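PDB 4M0N: DUF4974 domain-containing protein from Parabacteroides distasonis, which probably acts as a membrane-bound anti-sigma factor of the FecR family, this chain being the part that contains the FecR and FecR C-terminal regions. Local coordinates for residues E65-F70 against K99-D104. The protein carries 1 engineered substitution. Residues are numbered along the deposited sequence; the frame is centred on the assembly and turned at random.
Sequences EGEAFF and KAYQED
Lys99 lies beside Glu67, its partner in an antiparallel non-hydrogen-bonded pair. The aliphatic chain of Lys99 is fully extended, and its CB, CG and CD line up against the carboxylate of Glu67; Lys99 CG is 3.7 Å from Glu67 CD. The charged ends do not form a salt bridge, as Lys99 NZ is 4.6 Å from Glu67 OE1. A water lies between them, but its link to Glu67 OE1 is doubtful because the two oxygens are implausibly close. Lys99 NZ also has a salt bridge to Asp173, and the Glu67 carboxylate is gripped by Asn44 and Asn97. Ala100 pairs with Gly66 through two backbone hydrogen bonds, Ala100 N to Gly66 O at 2.7 Å and Gly66 N to Ala100 O at 3.0 Å. Here strands 67-72 and 94-100, neighbours in an antiparallel sheet of the FecR region, end their pairing. The chain turns a corner at Gly66, and strand 60-65 before it belongs to another sheet. Tyr101 starts a type I turn that ends at Asp104. The Tyr101 ring lies over Gly66 in a CH-pi contact, with Gly66 CA 3.7 Å from the Tyr101 ring centroid. The backbone angles of Gly66 (phi 124°) call for glycine, because a CB would be jammed against the carbonyl O of Glu65. Tyr101 CE2 and OH press on Glu67 CB, while the hydroxyl bonds to Ala45 O, next to Gly46, a residue that binds magnesium in a structure of this protein. Gln102 N donates a nearly straight bond (173°) to Glu65 OE2, 2.9 Å away, on the anti side and tilted out of the carboxylate plane. The Gln102 amide stacks on that carboxylate, their planes 8° apart. Glu103 OE1 and Glu65 OE2, like charges, share a water that donates to both. The other Glu103 oxygen, OE2, forms a salt bridge with Arg176.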
# COMPACT_ATOMS: atom_id res chain seq x y z
N GLU A 65 1.74 3.42 9.56
CA GLU A 65 0.53 3.79 8.89
C GLU A 65 0.90 4.33 7.52
O GLU A 65 1.77 5.23 7.40
CB GLU A 65 -0.23 4.82 9.73
CG GLU A 65 -1.55 5.27 9.15
CD GLU A 65 -1.37 6.39 8.15
OE1 GLU A 65 -0.74 7.44 8.50
OE2 GLU A 65 -1.85 6.23 7.03
N GLY A 66 0.32 3.74 6.48
CA GLY A 66 0.69 4.02 5.09
C GLY A 66 1.08 2.73 4.42
O GLY A 66 0.54 1.68 4.76
N GLU A 67 2.07 2.79 3.52
CA GLU A 67 2.51 1.61 2.79
C GLU A 67 4.00 1.46 2.85
O GLU A 67 4.73 2.43 2.63
CB GLU A 67 2.03 1.68 1.33
CG GLU A 67 2.56 0.48 0.53
CD GLU A 67 1.97 0.41 -0.86
OE1 GLU A 67 1.70 1.49 -1.49
OE2 GLU A 67 1.72 -0.73 -1.33
N ALA A 68 4.46 0.25 3.19
CA ALA A 68 5.89 -0.03 3.25
C ALA A 68 6.14 -1.45 2.83
O ALA A 68 5.33 -2.34 3.08
CB ALA A 68 6.41 0.19 4.67
N PHE A 69 7.31 -1.64 2.22
CA PHE A 69 7.81 -2.98 1.88
C PHE A 69 8.95 -3.27 2.84
O PHE A 69 9.94 -2.52 2.90
CB PHE A 69 8.29 -3.00 0.44
CG PHE A 69 8.78 -4.35 0.02
CD1 PHE A 69 7.87 -5.38 -0.16
CD2 PHE A 69 10.11 -4.58 -0.11
CE1 PHE A 69 8.31 -6.65 -0.52
CE2 PHE A 69 10.56 -5.85 -0.47
CZ PHE A 69 9.66 -6.86 -0.66
N PHE A 70 8.82 -4.39 3.55
CA PHE A 70 9.78 -4.87 4.51
C PHE A 70 10.55 -6.08 3.99
O PHE A 70 9.95 -7.04 3.51
CB PHE A 70 9.04 -5.30 5.77
CG PHE A 70 8.33 -4.19 6.45
CD1 PHE A 70 7.07 -3.81 6.02
CD2 PHE A 70 8.91 -3.53 7.52
CE1 PHE A 70 6.43 -2.76 6.64
CE2 PHE A 70 8.29 -2.49 8.14
CZ PHE A 70 7.04 -2.10 7.69
N LYS A 99 0.14 -2.45 2.94
CA LYS A 99 -0.50 -1.23 2.44
C LYS A 99 -1.65 -0.95 3.36
O LYS A 99 -2.68 -1.66 3.33
CB LYS A 99 -0.97 -1.39 1.01
CG LYS A 99 -1.50 -0.09 0.46
CD LYS A 99 -1.92 -0.24 -0.97
CE LYS A 99 -2.45 1.10 -1.46
NZ LYS A 99 -2.62 0.96 -2.93
N ALA A 100 -1.53 0.09 4.18
CA ALA A 100 -2.47 0.36 5.29
C ALA A 100 -2.61 1.85 5.53
O ALA A 100 -2.38 2.34 6.60
CB ALA A 100 -2.03 -0.37 6.56
N TYR A 101 -2.94 2.56 4.48
CA TYR A 101 -3.17 4.00 4.58
C TYR A 101 -4.48 4.21 5.35
O TYR A 101 -5.54 3.64 5.02
CB TYR A 101 -3.29 4.65 3.20
CG TYR A 101 -2.00 4.75 2.45
CD1 TYR A 101 -1.10 5.78 2.70
CD2 TYR A 101 -1.66 3.80 1.50
CE1 TYR A 101 0.10 5.88 2.01
CE2 TYR A 101 -0.49 3.91 0.80
CZ TYR A 101 0.39 4.92 1.06
OH TYR A 101 1.55 5.01 0.34
N GLN A 102 -4.40 5.06 6.36
CA GLN A 102 -5.57 5.31 7.20
C GLN A 102 -6.73 5.94 6.45
O GLN A 102 -7.91 5.69 6.80
CB GLN A 102 -5.17 6.08 8.48
CG GLN A 102 -4.76 7.52 8.28
CD GLN A 102 -4.21 8.21 9.55
OE1 GLN A 102 -4.13 7.64 10.66
NE2 GLN A 102 -3.84 9.44 9.38
N GLU A 103 -6.43 6.69 5.38
CA GLU A 103 -7.46 7.27 4.50
C GLU A 103 -8.12 6.34 3.46
O GLU A 103 -9.05 6.77 2.74
CB GLU A 103 -6.91 8.50 3.78
CG GLU A 103 -5.81 8.26 2.76
CD GLU A 103 -4.41 8.43 3.31
OE1 GLU A 103 -4.27 8.22 4.58
OE2 GLU A 103 -3.48 8.80 2.46
N ASP A 104 -7.67 5.10 3.34
CA ASP A 104 -8.13 4.21 2.27
C ASP A 104 -9.18 3.25 2.80
O ASP A 104 -9.21 2.93 3.99
CB ASP A 104 -6.99 3.36 1.71
CG ASP A 104 -6.00 4.14 0.83
OD1 ASP A 104 -6.12 5.39 0.73
OD2 ASP A 104 -5.09 3.47 0.24
O HOH W 1 -1.63 8.07 5.21
O HOH W 2 0.18 1.90 -3.36